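Local atomic coordinates of protein CyaY (Psychromonas ingrahamii, PDB entry 4HS5), a protein that is probably involved in iron-sulfur cluster assembly, perhaps as a regulator of the process, and belongs to the iron-binding frataxin family. Residues M1-F6 and R51-H56. Numbering follows the deposited sequence.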
ATOM      1  N   MET A   1       2.878  -0.818 -20.407  1.00 19.22           N
ATOM      2  CA  MET A   1       1.962  -1.549 -19.542  1.00 15.73           C
ATOM      3  C   MET A   1       0.534  -1.302 -19.997  1.00 10.62           C
ATOM      4  O   MET A   1       0.164  -0.163 -20.298  1.00 15.72           O
ATOM      5  CB  MET A   1       2.141  -1.104 -18.089  1.00 16.67           C
ATOM      6  CG  MET A   1       1.344  -1.912 -17.082  1.00 13.35           C
ATOM      7  SD  MET A   1       1.450  -1.271 -15.396  1.00 15.03           S
ATOM      8  CE  MET A   1       3.218  -1.368 -15.089  1.00 12.62           C
ATOM      9  N   ASN A   2      -0.251  -2.373 -20.088  1.00 12.22           N
ATOM     10  CA  ASN A   2      -1.665  -2.238 -20.394  1.00 18.58           C
ATOM     11  C   ASN A   2      -2.487  -2.460 -19.138  1.00 14.25           C
ATOM     12  O   ASN A   2      -1.932  -2.775 -18.083  1.00 12.77           O
ATOM     13  CB  ASN A   2      -2.107  -3.161 -21.550  1.00 12.23           C
ATOM     14  CG  ASN A   2      -2.014  -4.668 -21.222  1.00 21.95           C
ATOM     15  OD1 ASN A   2      -2.044  -5.090 -20.068  1.00 18.46           O
ATOM     16  ND2 ASN A   2      -1.929  -5.481 -22.265  1.00 20.23           N
ATOM     17  N   ASP A   3      -3.800  -2.318 -19.240  1.00 14.30           N
ATOM     18  CA  ASP A   3      -4.651  -2.467 -18.066  1.00 13.34           C
ATOM     19  C   ASP A   3      -4.561  -3.842 -17.427  1.00 14.55           C
ATOM     20  O   ASP A   3      -4.507  -3.954 -16.205  1.00 14.92           O
ATOM     21  CB  ASP A   3      -6.100  -2.179 -18.431  1.00 17.10           C
ATOM     22  CG  ASP A   3      -6.318  -0.748 -18.820  1.00 20.80           C
ATOM     23  OD1 ASP A   3      -5.419   0.074 -18.559  1.00 18.28           O
ATOM     24  OD2 ASP A   3      -7.392  -0.449 -19.376  1.00 28.88           O
ATOM     25  N   SER A   4      -4.549  -4.884 -18.248  1.00 14.23           N
ATOM     26  CA  SER A   4      -4.496  -6.256 -17.757  1.00 14.42           C
ATOM     27  C   SER A   4      -3.248  -6.496 -16.911  1.00 17.61           C
ATOM     28  O   SER A   4      -3.322  -7.091 -15.830  1.00 15.49           O
ATOM     29  CB  SER A   4      -4.519  -7.234 -18.929  1.00 22.93           C
ATOM     30  OG  SER A   4      -4.282  -8.554 -18.484  1.00 30.43           O
ATOM     31  N   GLU A   5      -2.112  -6.018 -17.410  1.00 12.85           N
ATOM     32  CA  GLU A   5      -0.836  -6.108 -16.701  1.00 11.67           C
ATOM     33  C   GLU A   5      -0.834  -5.273 -15.418  1.00 13.97           C
ATOM     34  O   GLU A   5      -0.304  -5.697 -14.392  1.00 10.74           O
ATOM     35  CB  GLU A   5       0.300  -5.672 -17.624  1.00 12.10           C
ATOM     36  CG  GLU A   5       0.495  -6.637 -18.796  1.00 19.62           C
ATOM     37  CD  GLU A   5       1.256  -6.029 -19.959  1.00 25.01           C
ATOM     38  OE1 GLU A   5       1.575  -4.828 -19.910  1.00 20.56           O
ATOM     39  OE2 GLU A   5       1.531  -6.763 -20.930  1.00 27.05           O
ATOM     40  N   PHE A   6      -1.414  -4.087 -15.478  1.00 10.83           N
ATOM     41  CA  PHE A   6      -1.484  -3.250 -14.297  1.00 10.42           C
ATOM     42  C   PHE A   6      -2.281  -3.984 -13.230  1.00 11.27           C
ATOM     43  O   PHE A   6      -1.924  -3.961 -12.048  1.00  9.55           O
ATOM     44  CB  PHE A   6      -2.115  -1.907 -14.623  1.00  8.39           C
ATOM     45  CG  PHE A   6      -2.506  -1.121 -13.403  1.00  9.59           C
ATOM     46  CD1 PHE A   6      -1.541  -0.541 -12.592  1.00  9.27           C
ATOM     47  CD2 PHE A   6      -3.841  -0.956 -13.068  1.00 14.25           C
ATOM     48  CE1 PHE A   6      -1.898   0.185 -11.464  1.00  9.89           C
ATOM     49  CE2 PHE A   6      -4.203  -0.231 -11.946  1.00 16.60           C
ATOM     50  CZ  PHE A   6      -3.227   0.339 -11.141  1.00 12.76           C
ATOM     51  N   ARG A  51      -6.433   1.821  -6.414  1.00 10.29           N
ATOM     52  CA  ARG A  51      -5.839   1.580  -7.725  1.00 14.08           C
ATOM     53  C   ARG A  51      -6.481   2.529  -8.695  1.00 17.80           C
ATOM     54  O   ARG A  51      -7.695   2.760  -8.650  1.00 22.31           O
ATOM     55  CB  ARG A  51      -6.070   0.141  -8.181  1.00 19.77           C
ATOM     56  CG  ARG A  51      -5.267  -0.882  -7.429  1.00 23.47           C
ATOM     57  CD  ARG A  51      -6.120  -2.096  -7.092  1.00 21.36           C
ATOM     58  NE  ARG A  51      -6.308  -3.011  -8.205  1.00 27.66           N
ATOM     59  CZ  ARG A  51      -6.009  -4.303  -8.156  1.00 23.96           C
ATOM     60  NH1 ARG A  51      -5.499  -4.824  -7.046  1.00 16.88           N
ATOM     61  NH2 ARG A  51      -6.212  -5.074  -9.218  1.00 25.15           N
ATOM     62  N   GLN A  52      -5.673   3.120  -9.560  1.00 15.87           N
ATOM     63  CA  GLN A  52      -6.229   3.962 -10.593  1.00 17.26           C
ATOM     64  C   GLN A  52      -5.827   3.401 -11.942  1.00 21.41           C
ATOM     65  O   GLN A  52      -4.773   3.745 -12.480  1.00 21.78           O
ATOM     66  CB  GLN A  52      -5.788   5.409 -10.411  1.00 18.02           C
ATOM     67  CG  GLN A  52      -6.182   6.013  -9.054  1.00 27.50           C
ATOM     68  CD  GLN A  52      -7.691   6.046  -8.789  1.00 27.34           C
ATOM     69  OE1 GLN A  52      -8.502   5.552  -9.576  1.00 34.71           O
ATOM     70  NE2 GLN A  52      -8.066   6.648  -7.669  1.00 23.25           N
ATOM     71  N   GLN A  53      -6.676   2.512 -12.456  1.00 26.75           N
ATOM     72  CA  GLN A  53      -6.393   1.754 -13.672  1.00 27.12           C
ATOM     73  C   GLN A  53      -6.035   2.591 -14.901  1.00 26.96           C
ATOM     74  O   GLN A  53      -5.062   2.283 -15.578  1.00 30.57           O
ATOM     75  CB  GLN A  53      -7.535   0.788 -14.004  1.00 28.57           C
ATOM     76  CG  GLN A  53      -7.200  -0.184 -15.128  1.00 26.26           C
ATOM     77  CD  GLN A  53      -8.360  -0.403 -16.079  1.00 39.04           C
ATOM     78  OE1 GLN A  53      -8.782  -1.534 -16.317  1.00 40.70           O
ATOM     79  NE2 GLN A  53      -8.870   0.684 -16.643  1.00 39.65           N
ATOM     80  N   PRO A  54      -6.807   3.651 -15.199  1.00 31.79           N
ATOM     81  CA  PRO A  54      -6.422   4.400 -16.402  1.00 33.07           C
ATOM     82  C   PRO A  54      -5.060   5.097 -16.292  1.00 32.67           C
ATOM     83  O   PRO A  54      -4.471   5.445 -17.316  1.00 34.52           O
ATOM     84  CB  PRO A  54      -7.550   5.430 -16.555  1.00 38.67           C
ATOM     85  CG  PRO A  54      -8.208   5.509 -15.221  1.00 37.51           C
ATOM     86  CD  PRO A  54      -8.066   4.147 -14.613  1.00 27.63           C
ATOM     87  N   LEU A  55      -4.563   5.274 -15.073  1.00 20.99           N
ATOM     88  CA  LEU A  55      -3.299   5.965 -14.838  1.00 22.00           C
ATOM     89  C   LEU A  55      -2.169   4.956 -14.587  1.00 15.58           C
ATOM     90  O   LEU A  55      -0.988   5.315 -14.527  1.00 15.48           O
ATOM     91  CB  LEU A  55      -3.453   6.868 -13.615  1.00 25.49           C
ATOM     92  CG  LEU A  55      -4.588   7.886 -13.741  1.00 29.12           C
ATOM     93  CD1 LEU A  55      -5.181   8.226 -12.390  1.00 30.54           C
ATOM     94  CD2 LEU A  55      -4.051   9.124 -14.404  1.00 28.70           C
ATOM     95  N   HIS A  56      -2.558   3.696 -14.440  1.00 14.65           N
ATOM     96  CA  HIS A  56      -1.665   2.638 -13.991  1.00 12.90           C
ATOM     97  C   HIS A  56      -0.887   3.003 -12.730  1.00 12.56           C
ATOM     98  O   HIS A  56       0.284   2.663 -12.598  1.00 10.31           O
ATOM     99  CB  HIS A  56      -0.721   2.219 -15.117  1.00 13.00           C
ATOM    100  CG  HIS A  56      -1.436   1.716 -16.330  1.00 11.66           C
ATOM    101  ND1 HIS A  56      -0.888   1.776 -17.591  1.00 15.68           N
ATOM    102  CD2 HIS A  56      -2.643   1.127 -16.470  1.00 12.77           C
ATOM    103  CE1 HIS A  56      -1.737   1.254 -18.460  1.00 15.21           C
ATOM    104  NE2 HIS A  56      -2.810   0.853 -17.807  1.00 13.36           N
TER
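NE2 of H56 is gripped by one bond from across the contact, a His-carboxylate hydrogen bond of 2.8 Å to OD1 of D3, which accepts with its anti lone pair, close to the plane of the imidazole. In this frataxin fold the bond ties the first turn of helix 3-24 to the turn that links strands 46-52 and 57-61 of the antiparallel sheet. The carboxylate meets the ring at its edge, its own plane turned 78° from that of the imidazole, and its negative charge would probably favour a proton on NE2. D3 also stacks its carboxylate on the amide of Q53, the two planes 16° apart, with CG of D3 3.4 Å from CD of Q53. A capping box starts the helix: N2 OD1 accepts from E5 N, while N2 N donates to E5 OE1. The buried ring of F6 makes the apolar part of the contact, its CG anti to the backbone N (chi1 167°), which carries the ring into the turn. CA of H56 sits over one face of the F6 ring in a CH-pi contact, 3.7 Å from the ring centroid, and F6 CE2 reaches 3.4 Å from Q53 CA. An alanine at F6 would probably loosen the turn from the helix, since the ring's contacts with R51, Q53 and H56 would go. R51, salt-bridged to D11 further along the helix, touches the tip of the ring, its CB 4.1 Å from F6 CZ.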